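Side-chain contacts in aldehyde dehydrogenase (Anabaena variabilis, PDB 4H7N), which probably oxidises aldehydes to carboxylic acids with NAD+ as the electron acceptor: residues D89-S94 with F138-S143; C207-V212 with G442-A447; S265-E270 with A422-M427. All coordinates share one frame; numbering follows the deposited sequence.

Contact 1 (D89-S94 with F138-S143); sequences DSFLAS and FPLTLS
L140 rests its side chain on F91, and this buried pair is the tight half of the contact. L140 CD1 lies over one face of the F91 ring, 4.2 Å from the ring centroid and 16° off the ring normal. This is a CH-pi contact. The other methyl, L140 CD2, packs against the start of the phenylalanine side chain, 3.7 Å from F91 CB. The two side chains cross at about a right angle. One methyl of the leucine covers the ring and the other covers CB. F91 CG lies anti to the backbone N (chi1 171°), which places the ring beside L140. I63 from helix 48-64 packs on F91, while L74 and I88 pack on L140. S143 OG donates to L140 O at 2.8 Å, which satisfies a buried hydroxyl within its own helix.

The other half is looser and nearer solvent. S90 is exposed, and S90 OG stands 3.8 Å from the methyl T141 CG2. No hydrogen bond crosses between the segments. The T141 methyl also approaches the backbone at F91 N. The T141 backbone N is bonded to E87 OE2, a carboxylate oxygen of helix 82-106, one turn before F91. That bond ties the first turn of helix 139-144 to its neighbour.

The two short axes run roughly parallel, 23° apart, with a closest approach of 9.4 Å. This is helix-on-helix packing in what is, as in relatives, probably the nucleotide-binding part of the fold, where the family's W-N-F-P sequence runs into helix 139-144.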
loop_
_atom_site.group_PDB
_atom_site.type_symbol
_atom_site.label_atom_id
_atom_site.label_comp_id
_atom_site.label_asym_id
_atom_site.label_seq_id
_atom_site.Cartn_x
_atom_site.Cartn_y
_atom_site.Cartn_z
ATOM N N ASP A 89 4.831 29.100 -6.074
ATOM C CA ASP A 89 6.114 28.753 -6.696
ATOM C C ASP A 89 6.373 27.243 -6.582
ATOM O O ASP A 89 6.787 26.589 -7.536
ATOM C CB ASP A 89 7.248 29.527 -6.021
ATOM C CG ASP A 89 7.264 31.006 -6.419
ATOM O OD1 ASP A 89 6.784 31.344 -7.528
ATOM O OD2 ASP A 89 7.768 31.828 -5.607
ATOM N N SER A 90 6.105 26.718 -5.405
ATOM C CA SER A 90 6.270 25.301 -5.102
ATOM C C SER A 90 5.327 24.399 -5.938
ATOM O O SER A 90 5.744 23.370 -6.517
ATOM C CB SER A 90 6.108 25.100 -3.609
ATOM O OG SER A 90 5.795 23.736 -3.311
ATOM N N PHE A 91 4.065 24.780 -6.049
ATOM C CA PHE A 91 3.130 24.128 -7.005
ATOM C C PHE A 91 3.660 24.122 -8.455
ATOM O O PHE A 91 3.684 23.099 -9.117
ATOM C CB PHE A 91 1.759 24.853 -6.963
ATOM C CG PHE A 91 0.786 24.424 -8.034
ATOM C CD1 PHE A 91 0.462 23.118 -8.207
ATOM C CD2 PHE A 91 0.188 25.341 -8.835
ATOM C CE1 PHE A 91 -0.451 22.734 -9.166
ATOM C CE2 PHE A 91 -0.724 24.987 -9.770
ATOM C CZ PHE A 91 -1.057 23.672 -9.928
ATOM N N LEU A 92 4.056 25.280 -8.944
ATOM C CA LEU A 92 4.582 25.374 -10.304
ATOM C C LEU A 92 5.842 24.505 -10.532
ATOM O O LEU A 92 5.965 23.849 -11.567
ATOM C CB LEU A 92 4.879 26.825 -10.667
ATOM C CG LEU A 92 3.658 27.761 -10.670
ATOM C CD1 LEU A 92 4.129 29.197 -10.848
ATOM C CD2 LEU A 92 2.634 27.393 -11.724
ATOM N N ALA A 93 6.748 24.481 -9.571
ATOM C CA ALA A 93 7.961 23.648 -9.703
ATOM C C ALA A 93 7.616 22.186 -9.620
ATOM O O ALA A 93 8.279 21.340 -10.220
ATOM C CB ALA A 93 9.013 23.989 -8.653
ATOM N N SER A 94 6.578 21.865 -8.860
ATOM C CA SER A 94 6.179 20.475 -8.755
ATOM C C SER A 94 5.592 19.940 -10.100
ATOM O O SER A 94 5.829 18.793 -10.481
ATOM C CB SER A 94 5.252 20.327 -7.545
ATOM O OG SER A 94 4.530 19.148 -7.649
ATOM N N PHE A 138 -2.379 24.507 3.694
ATOM C CA PHE A 138 -1.677 24.867 2.475
ATOM C C PHE A 138 -2.602 24.402 1.368
ATOM O O PHE A 138 -2.444 23.331 0.784
ATOM C CB PHE A 138 -0.309 24.184 2.353
ATOM C CG PHE A 138 0.713 24.602 3.391
ATOM C CD1 PHE A 138 1.435 25.764 3.247
ATOM C CD2 PHE A 138 1.049 23.740 4.452
ATOM C CE1 PHE A 138 2.398 26.123 4.168
ATOM C CE2 PHE A 138 2.030 24.098 5.366
ATOM C CZ PHE A 138 2.694 25.300 5.220
ATOM N N PRO A 139 -3.626 25.165 1.126
ATOM C CA PRO A 139 -4.709 24.652 0.309
ATOM C C PRO A 139 -4.266 24.281 -1.104
ATOM O O PRO A 139 -4.699 23.249 -1.613
ATOM C CB PRO A 139 -5.717 25.788 0.259
ATOM C CG PRO A 139 -5.165 26.874 1.041
ATOM C CD PRO A 139 -3.803 26.555 1.544
ATOM N N LEU A 140 -3.406 25.100 -1.716
ATOM C CA LEU A 140 -2.982 24.842 -3.070
ATOM C C LEU A 140 -2.041 23.673 -3.110
ATOM O O LEU A 140 -2.314 22.661 -3.790
ATOM C CB LEU A 140 -2.346 26.079 -3.712
ATOM C CG LEU A 140 -1.749 25.834 -5.079
ATOM C CD1 LEU A 140 -2.839 25.522 -6.089
ATOM C CD2 LEU A 140 -0.895 27.021 -5.541
ATOM N N THR A 141 -0.963 23.725 -2.349
ATOM C CA THR A 141 0.054 22.680 -2.529
ATOM C C THR A 141 -0.478 21.322 -2.101
ATOM O O THR A 141 -0.172 20.314 -2.758
ATOM C CB THR A 141 1.378 22.982 -1.833
ATOM O OG1 THR A 141 1.101 23.421 -0.532
ATOM C CG2 THR A 141 2.148 24.147 -2.529
ATOM N N LEU A 142 -1.248 21.271 -1.024
ATOM C CA LEU A 142 -1.744 19.977 -0.578
ATOM C C LEU A 142 -2.928 19.425 -1.408
ATOM O O LEU A 142 -3.191 18.244 -1.350
ATOM C CB LEU A 142 -2.016 19.999 0.943
ATOM C CG LEU A 142 -0.728 20.242 1.762
ATOM C CD1 LEU A 142 -0.931 20.320 3.265
ATOM C CD2 LEU A 142 0.351 19.185 1.518
ATOM N N SER A 143 -3.646 20.268 -2.166
ATOM C CA SER A 143 -4.623 19.779 -3.100
ATOM C C SER A 143 -3.940 19.145 -4.320
ATOM O O SER A 143 -4.544 18.292 -4.985
ATOM C CB SER A 143 -5.598 20.872 -3.555
ATOM O OG SER A 143 -4.965 21.857 -4.357
#

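Contact 2 (C207-V212 with G442-A447); sequences CFTGSV and GSRVGA
R444 brings the edge of its guanidinium group against the hydroxyl of T209. R444 NH2 donates to T209 OG1 at 3.0 Å, with an N-H...O angle of 166°. The bond is nearly straight, and the oxygen lies in the guanidinium plane. T209 OG1 sits beside its own backbone N (chi1 -59°) and anti to the carbonyl carbon, which turns it to the arginine. The R444 chain bends at chi3 (59°) on its way to the strand.

The same NH2 also forms a salt bridge with D146 OD2, its strongest polar partner. R444 NH1 makes a long, weak ion pair with E232 OE2, the predicted active-site residue. The arginine side chain also touches Y230 of strand 229-232. Replacing R444 by a leucine removes the guanidinium, and would probably leave D146 without this charge partner and T209 OG1 without this donor in a buried place.

At the base of the arginine, S443 OG accepts from V445 N at 3.3 Å in an ST turn. The contact joins the loop after strand 439-440 to the end of strand 205-209, at the family's F-T-G-S sequence, close to the predicted active site.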
loop_
_atom_site.group_PDB
_atom_site.type_symbol
_atom_site.label_atom_id
_atom_site.label_comp_id
_atom_site.label_asym_id
_atom_site.label_seq_id
_atom_site.Cartn_x
_atom_site.Cartn_y
_atom_site.Cartn_z
ATOM N N CYS A 207 -6.691 9.447 -1.678
ATOM C CA CYS A 207 -5.646 10.169 -0.928
ATOM C C CYS A 207 -6.271 11.162 0.063
ATOM O O CYS A 207 -7.098 12.028 -0.327
ATOM C CB CYS A 207 -4.790 10.980 -1.885
ATOM S SG CYS A 207 -3.948 9.955 -3.071
ATOM N N PHE A 208 -5.916 11.048 1.336
ATOM C CA PHE A 208 -6.456 11.922 2.375
ATOM C C PHE A 208 -5.333 12.419 3.265
ATOM O O PHE A 208 -4.465 11.628 3.768
ATOM C CB PHE A 208 -7.494 11.201 3.233
ATOM C CG PHE A 208 -7.941 11.987 4.416
ATOM C CD1 PHE A 208 -8.970 12.900 4.300
ATOM C CD2 PHE A 208 -7.302 11.847 5.657
ATOM C CE1 PHE A 208 -9.399 13.638 5.398
ATOM C CE2 PHE A 208 -7.691 12.607 6.743
ATOM C CZ PHE A 208 -8.748 13.499 6.612
ATOM N N THR A 209 -5.356 13.733 3.474
ATOM C CA THR A 209 -4.490 14.419 4.390
ATOM C C THR A 209 -5.354 15.204 5.349
ATOM O O THR A 209 -6.267 15.920 4.907
ATOM C CB THR A 209 -3.594 15.393 3.613
ATOM O OG1 THR A 209 -2.822 14.675 2.661
ATOM C CG2 THR A 209 -2.621 16.109 4.558
ATOM N N GLY A 210 -5.071 15.084 6.639
ATOM C CA GLY A 210 -5.859 15.748 7.679
ATOM C C GLY A 210 -5.618 15.128 9.041
ATOM O O GLY A 210 -4.539 14.587 9.314
ATOM N N SER A 211 -6.638 15.214 9.885
ATOM C CA SER A 211 -6.532 14.810 11.261
ATOM C C SER A 211 -6.502 13.273 11.418
ATOM O O SER A 211 -7.068 12.556 10.609
ATOM C CB SER A 211 -7.726 15.364 12.038
ATOM O OG SER A 211 -8.852 14.509 11.909
ATOM N N VAL A 212 -5.907 12.799 12.504
ATOM C CA VAL A 212 -5.816 11.364 12.743
ATOM C C VAL A 212 -7.192 10.748 12.878
ATOM O O VAL A 212 -7.434 9.657 12.344
ATOM C CB VAL A 212 -4.982 11.028 14.001
ATOM C CG1 VAL A 212 -4.944 9.527 14.242
ATOM C CG2 VAL A 212 -3.562 11.446 13.766
ATOM N N GLY A 442 2.650 4.100 1.996
ATOM C CA GLY A 442 3.926 4.291 1.311
ATOM C C GLY A 442 4.375 5.767 1.285
ATOM O O GLY A 442 4.236 6.490 2.251
ATOM N N SER A 443 4.972 6.166 0.192
ATOM C CA SER A 443 5.617 7.478 0.109
ATOM C C SER A 443 5.007 8.254 -1.052
ATOM O O SER A 443 4.687 7.649 -2.079
ATOM C CB SER A 443 7.130 7.296 -0.122
ATOM O OG SER A 443 7.737 8.561 -0.001
ATOM N N ARG A 444 4.844 9.562 -0.888
ATOM C CA ARG A 444 4.391 10.437 -1.996
ATOM C C ARG A 444 5.555 11.140 -2.619
ATOM O O ARG A 444 5.396 11.965 -3.494
ATOM C CB ARG A 444 3.312 11.439 -1.568
ATOM C CG ARG A 444 3.685 12.357 -0.460
ATOM C CD ARG A 444 2.762 13.550 -0.423
ATOM N NE ARG A 444 1.333 13.273 -0.246
ATOM C CZ ARG A 444 0.569 13.836 0.694
ATOM N NH1 ARG A 444 1.088 14.659 1.595
ATOM N NH2 ARG A 444 -0.729 13.599 0.738
ATOM N N VAL A 445 6.750 10.753 -2.214
ATOM C CA VAL A 445 7.956 11.391 -2.682
ATOM C C VAL A 445 8.668 10.455 -3.630
ATOM O O VAL A 445 8.662 9.242 -3.466
ATOM C CB VAL A 445 8.825 11.865 -1.485
ATOM C CG1 VAL A 445 10.276 12.055 -1.895
ATOM C CG2 VAL A 445 8.247 13.174 -0.929
ATOM N N GLY A 446 9.214 11.034 -4.678
ATOM C CA GLY A 446 10.041 10.305 -5.627
ATOM C C GLY A 446 9.283 9.398 -6.545
ATOM O O GLY A 446 8.108 9.587 -6.783
ATOM N N ALA A 447 9.983 8.405 -7.060
ATOM C CA ALA A 447 9.403 7.338 -7.856
ATOM C C ALA A 447 8.131 6.833 -7.258
ATOM O O ALA A 447 7.103 6.979 -7.864
ATOM C CB ALA A 447 10.379 6.177 -8.011
#

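Contact 3 (S265-E270 with A422-M427); sequences SCLSIE and ALTAMM
A type I turn from S265 to S268 leads into strand 269-275 of the catalytic-domain sheet, and on it L267 packs against A422, T424 and A425. The turn belongs to the G-Q-S-C loop of aldehyde dehydrogenases. C266 stands where relatives carry the nucleophilic cysteine, a role here inferred from the family alone. S268 N bonds to S265 O at 3.2 Å. S265 OG also accepts from L267 N at 3.1 Å, forming an ST turn. Both bonds hold the turn that carries L267.

L267 CG is anti to the carbonyl carbon and beside the backbone N (chi1 -52°). Its two methyls then reach the facing loop. L267 CD2 comes to 3.4 Å from T424 OG1, and CD1 is nearly as near the same oxygen. These are van der Waals contacts, and the two side chains cross at about a right angle. L267 CD1 also meets the methyl A425 CB at 3.8 Å.

The facing loop has its own turn, with A425 N bonded to A422 O at 3.0 Å. Its other neighbours include the second subunit, where L460 of that subunit packs on T424 and W470 of that subunit on L423. W256 from helix 247-259 touches A422. The methyl A422 CB lies 3.8 Å from the backbone oxygen L267 O.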
loop_
_atom_site.group_PDB
_atom_site.type_symbol
_atom_site.label_atom_id
_atom_site.label_comp_id
_atom_site.label_asym_id
_atom_site.label_seq_id
_atom_site.Cartn_x
_atom_site.Cartn_y
_atom_site.Cartn_z
ATOM N N SER A 265 0.683 23.212 10.189
ATOM C CA SER A 265 1.384 22.317 9.322
ATOM C C SER A 265 1.610 21.013 10.065
ATOM O O SER A 265 2.044 21.019 11.230
ATOM C CB SER A 265 2.710 22.882 8.899
ATOM O OG SER A 265 3.418 22.009 8.105
ATOM N N CYS A 266 1.401 19.914 9.329
ATOM C CA CYS A 266 1.754 18.537 9.776
ATOM C C CYS A 266 3.239 18.465 10.190
ATOM O O CYS A 266 3.594 17.713 11.089
ATOM C CB CYS A 266 1.471 17.523 8.621
ATOM S SG CYS A 266 -0.311 17.386 8.327
ATOM N N LEU A 267 4.062 19.276 9.529
ATOM C CA LEU A 267 5.549 19.278 9.645
ATOM C C LEU A 267 6.105 20.318 10.590
ATOM O O LEU A 267 7.324 20.535 10.673
ATOM C CB LEU A 267 6.179 19.579 8.260
ATOM C CG LEU A 267 5.653 18.682 7.169
ATOM C CD1 LEU A 267 6.128 19.140 5.799
ATOM C CD2 LEU A 267 6.042 17.263 7.464
ATOM N N SER A 268 5.229 20.968 11.321
ATOM C CA SER A 268 5.641 21.968 12.248
ATOM C C SER A 268 6.383 21.265 13.395
ATOM O O SER A 268 5.915 20.222 13.890
ATOM C CB SER A 268 4.391 22.675 12.848
ATOM O OG SER A 268 4.839 23.831 13.482
ATOM N N ILE A 269 7.456 21.889 13.872
ATOM C CA ILE A 269 8.117 21.466 15.102
ATOM C C ILE A 269 7.169 21.855 16.269
ATOM O O ILE A 269 6.863 23.038 16.449
ATOM C CB ILE A 269 9.490 22.130 15.301
ATOM C CG1 ILE A 269 10.487 21.770 14.190
ATOM C CG2 ILE A 269 10.046 21.772 16.689
ATOM C CD1 ILE A 269 10.656 20.259 13.970
ATOM N N GLU A 270 6.718 20.879 17.043
ATOM C CA GLU A 270 5.767 21.150 18.096
ATOM C C GLU A 270 6.284 20.807 19.496
ATOM O O GLU A 270 5.595 21.036 20.470
ATOM C CB GLU A 270 4.493 20.374 17.813
ATOM C CG GLU A 270 3.689 20.939 16.628
ATOM C CD GLU A 270 2.166 20.651 16.666
ATOM O OE1 GLU A 270 1.654 20.150 17.688
ATOM O OE2 GLU A 270 1.499 20.920 15.627
ATOM N N ALA A 422 12.500 20.781 9.861
ATOM C CA ALA A 422 11.397 20.793 8.920
ATOM C C ALA A 422 11.785 20.813 7.465
ATOM O O ALA A 422 11.099 21.446 6.653
ATOM C CB ALA A 422 10.474 21.986 9.227
ATOM N N LEU A 423 12.872 20.140 7.112
ATOM C CA LEU A 423 13.361 20.240 5.734
ATOM C C LEU A 423 12.400 19.677 4.752
ATOM O O LEU A 423 12.338 20.188 3.612
ATOM C CB LEU A 423 14.750 19.624 5.562
ATOM C CG LEU A 423 15.837 20.502 6.142
ATOM C CD1 LEU A 423 17.132 19.747 6.260
ATOM C CD2 LEU A 423 16.012 21.764 5.289
ATOM N N THR A 424 11.547 18.724 5.176
ATOM C CA THR A 424 10.581 18.174 4.219
ATOM C C THR A 424 9.540 19.180 3.797
ATOM O O THR A 424 8.883 18.990 2.807
ATOM C CB THR A 424 9.882 16.900 4.671
ATOM O OG1 THR A 424 9.052 17.169 5.807
ATOM C CG2 THR A 424 10.936 15.858 5.013
ATOM N N ALA A 425 9.415 20.264 4.529
ATOM C CA ALA A 425 8.554 21.341 4.051
ATOM C C ALA A 425 9.157 22.068 2.830
ATOM O O ALA A 425 8.433 22.623 2.011
ATOM C CB ALA A 425 8.215 22.282 5.220
HETATM N N MSE A 426 10.472 22.022 2.639
HETATM C CA MSE A 426 11.112 22.782 1.541
HETATM C C MSE A 426 11.613 21.887 0.454
HETATM O O MSE A 426 12.033 22.342 -0.579
HETATM C CB MSE A 426 12.282 23.612 2.069
HETATM C CG MSE A 426 11.715 24.689 2.968
HETATM SE SE MSE A 426 10.545 25.940 1.974
HETATM C CE MSE A 426 11.717 26.393 0.460
HETATM N N MSE A 427 11.593 20.586 0.670
HETATM C CA MSE A 427 12.195 19.676 -0.257
HETATM C C MSE A 427 11.406 18.445 -0.392
HETATM O O MSE A 427 10.860 17.942 0.557
HETATM C CB MSE A 427 13.453 19.140 0.330
HETATM C CG MSE A 427 14.265 20.340 0.634
HETATM SE SE MSE A 427 15.766 19.490 1.501
HETATM C CE MSE A 427 16.606 18.858 -0.189
#

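In the fold
The touching residues of contact 2 are both buried, while contacts 1 and 3 are only partly so, each with an exposed residue at its margin. Contact 1 is apolar packing between helices. Contact 2 rests on a single hydrogen bond between its segments. Contact 3 is loop against loop, mostly van der Waals, and lies beside the second subunit. Contacts 1 and 2 belong to the part of the fold built round the sheet holding strands 118-134 and 205-209. Contact 3 lies at loops next to the other sheet, by strands 269-275 and 415-418. Contacts 1 and 3 touch where F138 CE2 meets S265 OG at 3.7 Å. E232, the predicted active site, lies nearest contact 2, then contact 3, then contact 1.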